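Local coordinates for histidinol dehydrogenase (Elizabethkingia anophelis NUHP1, PDB 6AN0), which probably catalyses the final stage of histidine biosynthesis, two successive zinc- and NAD-dependent oxidations of L-histidinol, through L-histidinaldehyde, to L-histidine, at residues F141-Q152 with A174-I184; S324-A335 with K345-N356. All coordinates share one frame; numbering follows the deposited sequence.

Contact 1: residues F141-Q152 with A174-I184. With EDO (1,2-ethanediol), chain C.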
loop_
_atom_site.group_PDB
_atom_site.type_symbol
_atom_site.label_atom_id
_atom_site.label_comp_id
_atom_site.label_asym_id
_atom_site.label_seq_id
_atom_site.Cartn_x
_atom_site.Cartn_y
_atom_site.Cartn_z
ATOM N N PHE A 141 -10.378 -5.212 -22.095
ATOM C CA PHE A 141 -11.400 -5.681 -21.168
ATOM C C PHE A 141 -10.862 -6.692 -20.158
ATOM O O PHE A 141 -11.523 -6.947 -19.147
ATOM C CB PHE A 141 -12.561 -6.311 -21.949
ATOM C CG PHE A 141 -12.143 -7.471 -22.810
ATOM C CD1 PHE A 141 -12.080 -8.754 -22.288
ATOM C CD2 PHE A 141 -11.773 -7.267 -24.126
ATOM C CE1 PHE A 141 -11.662 -9.804 -23.064
ATOM C CE2 PHE A 141 -11.368 -8.320 -24.914
ATOM C CZ PHE A 141 -11.313 -9.590 -24.382
ATOM N N SER A 142 -9.706 -7.305 -20.421
ATOM C CA SER A 142 -9.142 -8.229 -19.435
ATOM C C SER A 142 -8.851 -7.515 -18.115
ATOM O O SER A 142 -8.936 -8.124 -17.039
ATOM C CB SER A 142 -7.873 -8.884 -19.994
ATOM O OG SER A 142 -6.914 -7.901 -20.385
ATOM N N THR A 143 -8.518 -6.223 -18.167
ATOM C CA THR A 143 -8.284 -5.486 -16.929
ATOM C C THR A 143 -9.547 -5.386 -16.079
ATOM O O THR A 143 -9.464 -5.306 -14.847
ATOM C CB THR A 143 -7.733 -4.098 -17.268
ATOM O OG1 THR A 143 -6.529 -4.268 -18.014
ATOM C CG2 THR A 143 -7.414 -3.301 -16.002
ATOM N N VAL A 144 -10.725 -5.384 -16.710
ATOM C CA VAL A 144 -11.970 -5.394 -15.946
ATOM C C VAL A 144 -12.032 -6.626 -15.048
ATOM O O VAL A 144 -12.378 -6.533 -13.863
ATOM C CB VAL A 144 -13.185 -5.320 -16.888
ATOM C CG1 VAL A 144 -14.472 -5.427 -16.090
ATOM C CG2 VAL A 144 -13.146 -4.025 -17.703
ATOM N N LEU A 145 -11.694 -7.800 -15.597
ATOM C CA LEU A 145 -11.661 -9.013 -14.774
ATOM C C LEU A 145 -10.640 -8.902 -13.649
ATOM O O LEU A 145 -10.915 -9.297 -12.507
ATOM C CB LEU A 145 -11.337 -10.242 -15.632
ATOM C CG LEU A 145 -12.341 -10.636 -16.709
ATOM C CD1 LEU A 145 -11.819 -11.837 -17.496
ATOM C CD2 LEU A 145 -13.704 -10.927 -16.083
ATOM N N MET A 146 -9.449 -8.381 -13.959
ATOM C CA MET A 146 -8.344 -8.368 -13.000
ATOM C C MET A 146 -8.635 -7.489 -11.788
ATOM O O MET A 146 -8.108 -7.740 -10.695
ATOM C CB MET A 146 -7.064 -7.869 -13.680
ATOM C CG MET A 146 -6.536 -8.765 -14.796
ATOM S SD MET A 146 -6.011 -10.378 -14.167
ATOM C CE MET A 146 -5.797 -11.315 -15.690
ATOM N N LEU A 147 -9.402 -6.420 -11.969
ATOM C CA LEU A 147 -9.690 -5.493 -10.881
ATOM C C LEU A 147 -11.072 -5.706 -10.292
ATOM O O LEU A 147 -11.243 -5.594 -9.074
ATOM C CB LEU A 147 -9.563 -4.045 -11.367
ATOM C CG LEU A 147 -8.191 -3.720 -11.957
ATOM C CD1 LEU A 147 -8.171 -2.288 -12.483
ATOM C CD2 LEU A 147 -7.061 -3.923 -10.938
ATOM N N GLY A 148 -12.043 -6.070 -11.132
ATOM C CA GLY A 148 -13.403 -6.260 -10.645
ATOM C C GLY A 148 -13.574 -7.521 -9.813
ATOM O O GLY A 148 -14.339 -7.535 -8.846
ATOM N N ILE A 149 -12.884 -8.599 -10.176
ATOM C CA ILE A 149 -13.126 -9.877 -9.500
ATOM C C ILE A 149 -12.617 -9.820 -8.058
ATOM O O ILE A 149 -13.360 -10.208 -7.137
ATOM C CB ILE A 149 -12.523 -11.059 -10.291
ATOM C CG1 ILE A 149 -13.389 -11.352 -11.524
ATOM C CG2 ILE A 149 -12.438 -12.326 -9.409
ATOM C CD1 ILE A 149 -12.866 -12.478 -12.429
ATOM N N PRO A 150 -11.386 -9.380 -7.781
ATOM C CA PRO A 150 -10.975 -9.342 -6.370
ATOM C C PRO A 150 -11.752 -8.318 -5.556
ATOM O O PRO A 150 -11.964 -8.532 -4.354
ATOM C CB PRO A 150 -9.471 -9.013 -6.433
ATOM C CG PRO A 150 -9.203 -8.558 -7.824
ATOM C CD PRO A 150 -10.230 -9.198 -8.689
ATOM N N ALA A 151 -12.189 -7.211 -6.173
ATOM C CA ALA A 151 -13.076 -6.288 -5.470
ATOM C C ALA A 151 -14.342 -6.992 -5.003
ATOM O O ALA A 151 -14.796 -6.790 -3.872
ATOM C CB ALA A 151 -13.435 -5.100 -6.376
ATOM N N GLN A 152 -14.946 -7.802 -5.874
ATOM C CA GLN A 152 -16.156 -8.517 -5.485
ATOM C C GLN A 152 -15.862 -9.531 -4.391
ATOM O O GLN A 152 -16.610 -9.626 -3.413
ATOM C CB GLN A 152 -16.791 -9.192 -6.708
ATOM C CG GLN A 152 -17.381 -8.213 -7.722
ATOM C CD GLN A 152 -18.685 -7.557 -7.250
ATOM O OE1 GLN A 152 -18.893 -7.326 -6.053
ATOM N NE2 GLN A 152 -19.571 -7.264 -8.201
ATOM N N ALA A 174 -17.222 -5.306 -25.481
ATOM C CA ALA A 174 -16.529 -6.259 -24.607
ATOM C C ALA A 174 -16.293 -5.698 -23.213
ATOM O O ALA A 174 -16.302 -6.453 -22.228
ATOM C CB ALA A 174 -15.199 -6.690 -25.228
ATOM N N ILE A 175 -16.059 -4.391 -23.093
ATOM C CA ILE A 175 -15.913 -3.800 -21.766
ATOM C C ILE A 175 -17.217 -3.915 -20.988
ATOM O O ILE A 175 -17.228 -4.320 -19.817
ATOM C CB ILE A 175 -15.461 -2.331 -21.868
ATOM C CG1 ILE A 175 -14.029 -2.243 -22.385
ATOM C CG2 ILE A 175 -15.606 -1.622 -20.504
ATOM C CD1 ILE A 175 -13.557 -0.799 -22.608
ATOM N N LEU A 176 -18.332 -3.524 -21.618
ATOM C CA LEU A 176 -19.614 -3.533 -20.917
ATOM C C LEU A 176 -20.041 -4.956 -20.583
ATOM O O LEU A 176 -20.519 -5.223 -19.472
ATOM C CB LEU A 176 -20.687 -2.831 -21.762
ATOM C CG LEU A 176 -20.421 -1.351 -22.068
ATOM C CD1 LEU A 176 -21.526 -0.781 -22.943
ATOM C CD2 LEU A 176 -20.287 -0.554 -20.775
ATOM N N TYR A 177 -19.885 -5.879 -21.540
ATOM C CA TYR A 177 -20.197 -7.279 -21.275
ATOM C C TYR A 177 -19.420 -7.793 -20.069
ATOM O O TYR A 177 -19.993 -8.399 -19.153
ATOM C CB TYR A 177 -19.898 -8.151 -22.504
ATOM C CG TYR A 177 -19.942 -9.619 -22.136
ATOM C CD1 TYR A 177 -18.779 -10.326 -21.800
ATOM C CD2 TYR A 177 -21.157 -10.279 -22.033
ATOM C CE1 TYR A 177 -18.838 -11.670 -21.410
ATOM C CE2 TYR A 177 -21.223 -11.610 -21.646
ATOM C CZ TYR A 177 -20.070 -12.295 -21.335
ATOM O OH TYR A 177 -20.167 -13.611 -20.959
ATOM N N THR A 178 -18.101 -7.567 -20.062
ATOM C CA THR A 178 -17.243 -8.102 -19.011
ATOM C C THR A 178 -17.541 -7.462 -17.658
ATOM O O THR A 178 -17.568 -8.157 -16.637
ATOM C CB THR A 178 -15.772 -7.915 -19.396
ATOM O OG1 THR A 178 -15.539 -8.503 -20.689
ATOM C CG2 THR A 178 -14.884 -8.594 -18.382
ATOM N N ALA A 179 -17.773 -6.144 -17.615
ATOM C CA ALA A 179 -18.115 -5.522 -16.336
ATOM C C ALA A 179 -19.453 -6.032 -15.824
ATOM O O ALA A 179 -19.591 -6.338 -14.634
ATOM C CB ALA A 179 -18.135 -3.999 -16.459
ATOM N N ASN A 180 -20.443 -6.149 -16.712
ATOM C CA ASN A 180 -21.749 -6.642 -16.291
ATOM C C ASN A 180 -21.671 -8.090 -15.820
ATOM O O ASN A 180 -22.342 -8.468 -14.850
ATOM C CB ASN A 180 -22.761 -6.493 -17.423
ATOM C CG ASN A 180 -24.132 -6.994 -17.038
ATOM O OD1 ASN A 180 -24.536 -8.103 -17.405
ATOM N ND2 ASN A 180 -24.847 -6.193 -16.275
ATOM N N LEU A 181 -20.839 -8.906 -16.485
ATOM C CA LEU A 181 -20.668 -10.314 -16.115
ATOM C C LEU A 181 -20.286 -10.476 -14.647
ATOM O O LEU A 181 -20.810 -11.354 -13.951
ATOM C CB LEU A 181 -19.597 -10.961 -16.997
ATOM C CG LEU A 181 -19.202 -12.413 -16.680
ATOM C CD1 LEU A 181 -20.376 -13.366 -16.914
ATOM C CD2 LEU A 181 -17.976 -12.851 -17.484
ATOM N N ILE A 182 -19.348 -9.660 -14.166
ATOM C CA ILE A 182 -18.830 -9.828 -12.813
ATOM C C ILE A 182 -19.547 -8.895 -11.844
ATOM O O ILE A 182 -19.102 -8.686 -10.709
ATOM C CB ILE A 182 -17.311 -9.622 -12.771
ATOM C CG1 ILE A 182 -16.928 -8.204 -13.191
ATOM C CG2 ILE A 182 -16.613 -10.653 -13.653
ATOM C CD1 ILE A 182 -15.461 -7.931 -13.043
ATOM N N GLY A 183 -20.669 -8.334 -12.283
ATOM C CA GLY A 183 -21.593 -7.662 -11.390
ATOM C C GLY A 183 -21.349 -6.190 -11.157
ATOM O O GLY A 183 -21.921 -5.627 -10.215
ATOM N N ILE A 184 -20.521 -5.547 -11.970
ATOM C CA ILE A 184 -20.345 -4.103 -11.869
ATOM C C ILE A 184 -21.539 -3.440 -12.546
ATOM O O ILE A 184 -21.786 -3.655 -13.739
ATOM C CB ILE A 184 -19.017 -3.663 -12.505
ATOM C CG1 ILE A 184 -17.830 -4.285 -11.755
ATOM C CG2 ILE A 184 -18.915 -2.144 -12.525
ATOM C CD1 ILE A 184 -16.514 -4.070 -12.442
HETATM C C1 EDO C . -16.930 -12.716 -9.217
HETATM O O1 EDO C . -16.894 -12.741 -7.785
HETATM C C2 EDO C . -17.718 -11.510 -9.708
HETATM O O2 EDO C . -19.124 -11.694 -9.498
#
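Two helices of successive beta-alpha-beta units, 142-154 and 173-181, lie side by side against strand 158-163, nearly parallel, with Phe141, Val144 and Leu145 facing Ala174, Thr178 and Ile182. The crossing angle of -22° lets the side chains mesh over several turns, as 8.9 Å between the axes allows. At the N-terminal end the Phe141 ring meets Ala174 and Thr178 obliquely, CD2 coming 3.6 Å from Ala174 CB. Phe141 also packs on Glu418 of the second subunit. One turn on, Val144 CG1 points anti to its own N (chi1 176°) and rests against the backbone of Ala179, while the Leu145 side chain crosses that of Thr178 at about a right angle, its CD2 3.5 Å from Thr178 CG2, tighter than usual. The methyl can face the apolar helix because the Thr178 hydroxyl turns back along its own helix, OG1 donating to Ala174 O at 2.7 Å; that carbonyl also receives Thr178 N.

Gly148 leaves room for Ile182, whose CD1 reaches 3.6 Å from the glycine CA and touches Val144 O, while CG2 meets Leu145 and Ile149. Beyond it a Schellman motif with Gly183 at C-prime ends helix 173-181. The bent side chain of Gln152 reaches this end, NE2 donating to Ile182 O over 2.9 Å in the carbonyl plane. An ethanediol, probably from the crystallisation liquor, adds a weak bond to the same oxygen. Apolar packing alone has little direction; the amide bond joins the first helix to the turn ending the second at a defined point.

Contact 2: residues S324-A335 with K345-N356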
loop_
_atom_site.group_PDB
_atom_site.type_symbol
_atom_site.label_atom_id
_atom_site.label_comp_id
_atom_site.label_asym_id
_atom_site.label_seq_id
_atom_site.Cartn_x
_atom_site.Cartn_y
_atom_site.Cartn_z
ATOM N N SER A 324 18.723 -9.577 -12.997
ATOM C CA SER A 324 17.274 -9.400 -12.939
ATOM C C SER A 324 16.847 -8.756 -11.625
ATOM O O SER A 324 15.939 -7.914 -11.599
ATOM C CB SER A 324 16.569 -10.751 -13.123
ATOM O OG SER A 324 15.156 -10.592 -13.137
ATOM N N ASN A 325 17.493 -9.140 -10.520
ATOM C CA ASN A 325 17.131 -8.589 -9.218
ATOM C C ASN A 325 17.468 -7.103 -9.127
ATOM O O ASN A 325 16.753 -6.341 -8.463
ATOM C CB ASN A 325 17.827 -9.377 -8.099
ATOM C CG ASN A 325 17.217 -10.770 -7.878
ATOM O OD1 ASN A 325 16.046 -11.014 -8.184
ATOM N ND2 ASN A 325 18.013 -11.680 -7.309
ATOM N N LEU A 326 18.530 -6.668 -9.807
ATOM C CA LEU A 326 18.838 -5.242 -9.886
ATOM C C LEU A 326 17.847 -4.501 -10.784
ATOM O O LEU A 326 17.510 -3.340 -10.517
ATOM C CB LEU A 326 20.268 -5.042 -10.402
ATOM C CG LEU A 326 21.408 -5.538 -9.506
ATOM C CD1 LEU A 326 22.767 -5.273 -10.149
ATOM C CD2 LEU A 326 21.334 -4.896 -8.144
ATOM N N TYR A 327 17.382 -5.149 -11.862
ATOM C CA TYR A 327 16.456 -4.508 -12.798
ATOM C C TYR A 327 15.039 -4.418 -12.225
ATOM O O TYR A 327 14.332 -3.422 -12.448
ATOM C CB TYR A 327 16.455 -5.286 -14.117
ATOM C CG TYR A 327 15.538 -4.743 -15.197
ATOM C CD1 TYR A 327 15.935 -3.689 -16.017
ATOM C CD2 TYR A 327 14.284 -5.298 -15.409
ATOM C CE1 TYR A 327 15.093 -3.203 -17.009
ATOM C CE2 TYR A 327 13.439 -4.825 -16.394
ATOM C CZ TYR A 327 13.850 -3.777 -17.193
ATOM O OH TYR A 327 13.014 -3.311 -18.175
ATOM N N ALA A 328 14.603 -5.462 -11.498
ATOM C CA ALA A 328 13.290 -5.575 -10.854
ATOM C C ALA A 328 12.177 -5.512 -11.896
ATOM O O ALA A 328 11.416 -4.531 -11.943
ATOM C CB ALA A 328 13.113 -4.488 -9.790
ATOM N N PRO A 329 12.039 -6.545 -12.729
ATOM C CA PRO A 329 11.122 -6.475 -13.872
ATOM C C PRO A 329 9.656 -6.629 -13.480
ATOM O O PRO A 329 9.301 -7.330 -12.527
ATOM C CB PRO A 329 11.566 -7.655 -14.749
ATOM C CG PRO A 329 12.098 -8.677 -13.730
ATOM C CD PRO A 329 12.780 -7.821 -12.672
ATOM N N GLU A 330 8.789 -5.965 -14.248
ATOM C CA GLU A 330 7.351 -6.194 -14.089
ATOM C C GLU A 330 7.003 -7.670 -14.314
ATOM O O GLU A 330 6.286 -8.283 -13.514
ATOM C CB GLU A 330 6.569 -5.311 -15.062
ATOM C CG GLU A 330 5.066 -5.486 -14.945
ATOM C CD GLU A 330 4.306 -4.938 -16.135
ATOM O OE1 GLU A 330 4.925 -4.718 -17.193
ATOM O OE2 GLU A 330 3.078 -4.759 -16.018
ATOM N N HIS A 331 7.498 -8.253 -15.408
ATOM C CA HIS A 331 7.330 -9.676 -15.697
ATOM C C HIS A 331 8.694 -10.327 -15.851
ATOM O O HIS A 331 9.579 -9.772 -16.514
ATOM C CB HIS A 331 6.567 -9.919 -17.001
ATOM C CG HIS A 331 5.245 -9.235 -17.083
ATOM N ND1 HIS A 331 5.085 -8.003 -17.682
ATOM C CD2 HIS A 331 4.012 -9.630 -16.689
ATOM C CE1 HIS A 331 3.809 -7.661 -17.636
ATOM N NE2 HIS A 331 3.138 -8.630 -17.037
ATOM N N LEU A 332 8.852 -11.516 -15.275
ATOM C CA LEU A 332 10.087 -12.290 -15.390
ATOM C C LEU A 332 9.743 -13.648 -15.982
ATOM O O LEU A 332 8.913 -14.365 -15.425
ATOM C CB LEU A 332 10.737 -12.462 -14.016
ATOM C CG LEU A 332 11.922 -13.427 -13.940
ATOM C CD1 LEU A 332 13.039 -12.938 -14.876
ATOM C CD2 LEU A 332 12.433 -13.534 -12.506
ATOM N N ILE A 333 10.382 -14.017 -17.091
ATOM C CA ILE A 333 10.204 -15.350 -17.668
ATOM C C ILE A 333 11.492 -16.142 -17.468
ATOM O O ILE A 333 12.558 -15.749 -17.959
ATOM C CB ILE A 333 9.817 -15.289 -19.154
ATOM C CG1 ILE A 333 8.537 -14.455 -19.345
ATOM C CG2 ILE A 333 9.632 -16.711 -19.712
ATOM C CD1 ILE A 333 8.037 -14.374 -20.795
ATOM N N LEU A 334 11.396 -17.274 -16.766
ATOM C CA LEU A 334 12.548 -18.157 -16.560
ATOM C C LEU A 334 12.448 -19.297 -17.564
ATOM O O LEU A 334 11.851 -20.339 -17.290
ATOM C CB LEU A 334 12.609 -18.688 -15.131
ATOM C CG LEU A 334 12.784 -17.654 -14.025
ATOM C CD1 LEU A 334 12.983 -18.406 -12.701
ATOM C CD2 LEU A 334 13.960 -16.686 -14.319
ATOM N N ALA A 335 13.052 -19.103 -18.737
ATOM C CA ALA A 335 13.061 -20.125 -19.780
ATOM C C ALA A 335 14.291 -21.012 -19.608
ATOM O O ALA A 335 15.204 -21.072 -20.436
ATOM C CB ALA A 335 13.011 -19.476 -21.164
ATOM N N LYS A 345 15.997 -17.533 -5.254
ATOM C CA LYS A 345 16.973 -16.472 -5.470
ATOM C C LYS A 345 16.373 -15.214 -6.096
ATOM O O LYS A 345 17.067 -14.193 -6.167
ATOM C CB LYS A 345 18.109 -16.964 -6.374
ATOM C CG LYS A 345 18.778 -18.253 -5.924
ATOM C CD LYS A 345 19.410 -18.091 -4.558
ATOM C CE LYS A 345 20.696 -18.911 -4.450
ATOM N NZ LYS A 345 20.546 -20.299 -4.975
ATOM N N ILE A 346 15.133 -15.265 -6.568
ATOM C CA ILE A 346 14.468 -14.080 -7.109
ATOM C C ILE A 346 14.025 -13.194 -5.956
ATOM O O ILE A 346 13.318 -13.650 -5.050
ATOM C CB ILE A 346 13.265 -14.481 -7.971
ATOM C CG1 ILE A 346 13.700 -15.356 -9.144
ATOM C CG2 ILE A 346 12.499 -13.236 -8.446
ATOM C CD1 ILE A 346 12.528 -16.026 -9.823
ATOM N N THR A 347 14.415 -11.913 -5.987
ATOM C CA THR A 347 14.065 -11.031 -4.882
ATOM C C THR A 347 13.151 -9.883 -5.263
ATOM O O THR A 347 12.439 -9.386 -4.383
ATOM C CB THR A 347 15.316 -10.446 -4.198
ATOM O OG1 THR A 347 16.129 -9.764 -5.156
ATOM C CG2 THR A 347 16.126 -11.553 -3.511
ATOM N N SER A 348 13.143 -9.451 -6.524
ATOM C CA SER A 348 12.190 -8.455 -7.002
ATOM C C SER A 348 11.727 -8.843 -8.393
ATOM O O SER A 348 12.547 -8.946 -9.313
ATOM C CB SER A 348 12.794 -7.045 -7.035
ATOM O OG SER A 348 13.092 -6.575 -5.740
ATOM N N ALA A 349 10.412 -9.017 -8.547
ATOM C CA ALA A 349 9.747 -9.242 -9.825
ATOM C C ALA A 349 8.249 -9.158 -9.584
ATOM O O ALA A 349 7.763 -9.637 -8.562
ATOM C CB ALA A 349 10.113 -10.608 -10.424
ATOM N N GLY A 350 7.515 -8.552 -10.514
ATOM C CA GLY A 350 6.078 -8.433 -10.305
ATOM C C GLY A 350 5.377 -9.780 -10.398
ATOM O O GLY A 350 4.613 -10.163 -9.505
ATOM N N SER A 351 5.619 -10.505 -11.487
ATOM C CA SER A 351 5.052 -11.831 -11.713
ATOM C C SER A 351 6.067 -12.677 -12.472
ATOM O O SER A 351 6.773 -12.159 -13.340
ATOM C CB SER A 351 3.725 -11.733 -12.486
ATOM O OG SER A 351 3.008 -12.956 -12.417
ATOM N N VAL A 352 6.141 -13.976 -12.140
ATOM C CA VAL A 352 7.183 -14.870 -12.643
ATOM C C VAL A 352 6.546 -16.043 -13.386
ATOM O O VAL A 352 5.581 -16.649 -12.904
ATOM C CB VAL A 352 8.082 -15.382 -11.493
ATOM C CG1 VAL A 352 9.170 -16.367 -12.004
ATOM C CG2 VAL A 352 8.701 -14.196 -10.737
ATOM N N PHE A 353 7.123 -16.384 -14.539
ATOM C CA PHE A 353 6.628 -17.446 -15.415
ATOM C C PHE A 353 7.706 -18.513 -15.560
ATOM O O PHE A 353 8.846 -18.195 -15.913
ATOM C CB PHE A 353 6.240 -16.846 -16.777
ATOM C CG PHE A 353 5.190 -15.771 -16.664
ATOM C CD1 PHE A 353 3.850 -16.077 -16.868
ATOM C CD2 PHE A 353 5.528 -14.476 -16.277
ATOM C CE1 PHE A 353 2.868 -15.104 -16.716
ATOM C CE2 PHE A 353 4.550 -13.496 -16.126
ATOM C CZ PHE A 353 3.221 -13.813 -16.344
ATOM N N LEU A 354 7.345 -19.778 -15.313
ATOM C CA LEU A 354 8.330 -20.851 -15.148
ATOM C C LEU A 354 8.298 -21.855 -16.297
ATOM O O LEU A 354 7.279 -22.514 -16.522
ATOM C CB LEU A 354 8.085 -21.578 -13.829
ATOM C CG LEU A 354 8.109 -20.688 -12.593
ATOM C CD1 LEU A 354 7.761 -21.568 -11.397
ATOM C CD2 LEU A 354 9.487 -20.035 -12.413
ATOM N N GLY A 355 9.436 -22.009 -16.985
ATOM C CA GLY A 355 9.594 -23.047 -17.985
ATOM C C GLY A 355 9.040 -22.626 -19.339
ATOM O O GLY A 355 8.414 -21.583 -19.495
ATOM N N ASN A 356 9.248 -23.495 -20.336
ATOM C CA ASN A 356 9.014 -23.105 -21.726
ATOM C C ASN A 356 7.539 -22.938 -22.082
ATOM O O ASN A 356 7.233 -22.337 -23.115
ATOM C CB ASN A 356 9.650 -24.129 -22.679
ATOM C CG ASN A 356 11.164 -24.012 -22.735
ATOM O OD1 ASN A 356 11.739 -23.044 -22.230
ATOM N ND2 ASN A 356 11.817 -24.991 -23.359
HETATM O O HOH W 1 14.388 -10.727 -10.476
HETATM O O HOH W 2 15.722 -7.337 -5.626
#
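Strands 331-335 and 351-354 pair in parallel at one edge of the six-stranded parallel sheet of this chain, and a strand of the second subunit continues the sheet beyond 351-354. The backbone ladder starts ahead of the strands and runs, N donor to O acceptor, Gly350 to Pro329, Ser351 to Glu330, Leu332 to Ser351, Phe353 to Leu332, Leu334 to Phe353 and Gly355 to Leu334.

Apolar contacts lie on both faces. On one, Leu332 and Leu334 meet Ile346 tip to tip, its CD1 lying 3.7 Å from Leu332 CD2. On the other, His331 and Phe353 run side by side, with Phe353 CE2 at the imidazole edge, 3.9 Å from His331 CD2. His331 ND1 is hydrogen-bonded to Glu242 O. Glu330, just before the strand, and His331, its side chain about 6 Å from the bound zinc ion, are the predicted proton acceptors, which would place the start of this strand at the active site.

Polar bonds gather at the helix end. A water links Ser324 OG, Asn325 OD1 and Ser348 O. Asn325 ties down the backbone at 345-347, ND2 donating to Lys345 O, while OD1 accepts Thr347 N at 2.9 Å, the donor standing 51° above its carbonyl plane.

Overall arrangement
The chain reaches contact 1 first. Helix 142-154 leads into strand 158-163, and helix 173-181 then runs beside the first helix in nearly the same direction, closing a loop of 21 residues. The chain adds further strands to the mixed sheet before laying down 242-247, 271-276 and 310-313 of the parallel one. At contact 2 only nine residues separate segments 324-335 and 345-356, and the closure adds the outermost strand of that sheet within the chain. The contacts follow in series, neither nesting nor crossing. The centres of contact 1 and contact 2 are 27 Å apart, on opposite sides of the chain's centre. Contact 1 thus joins helices on the mixed sheet, contact 2 two strands of the parallel sheet, and both touch the second subunit.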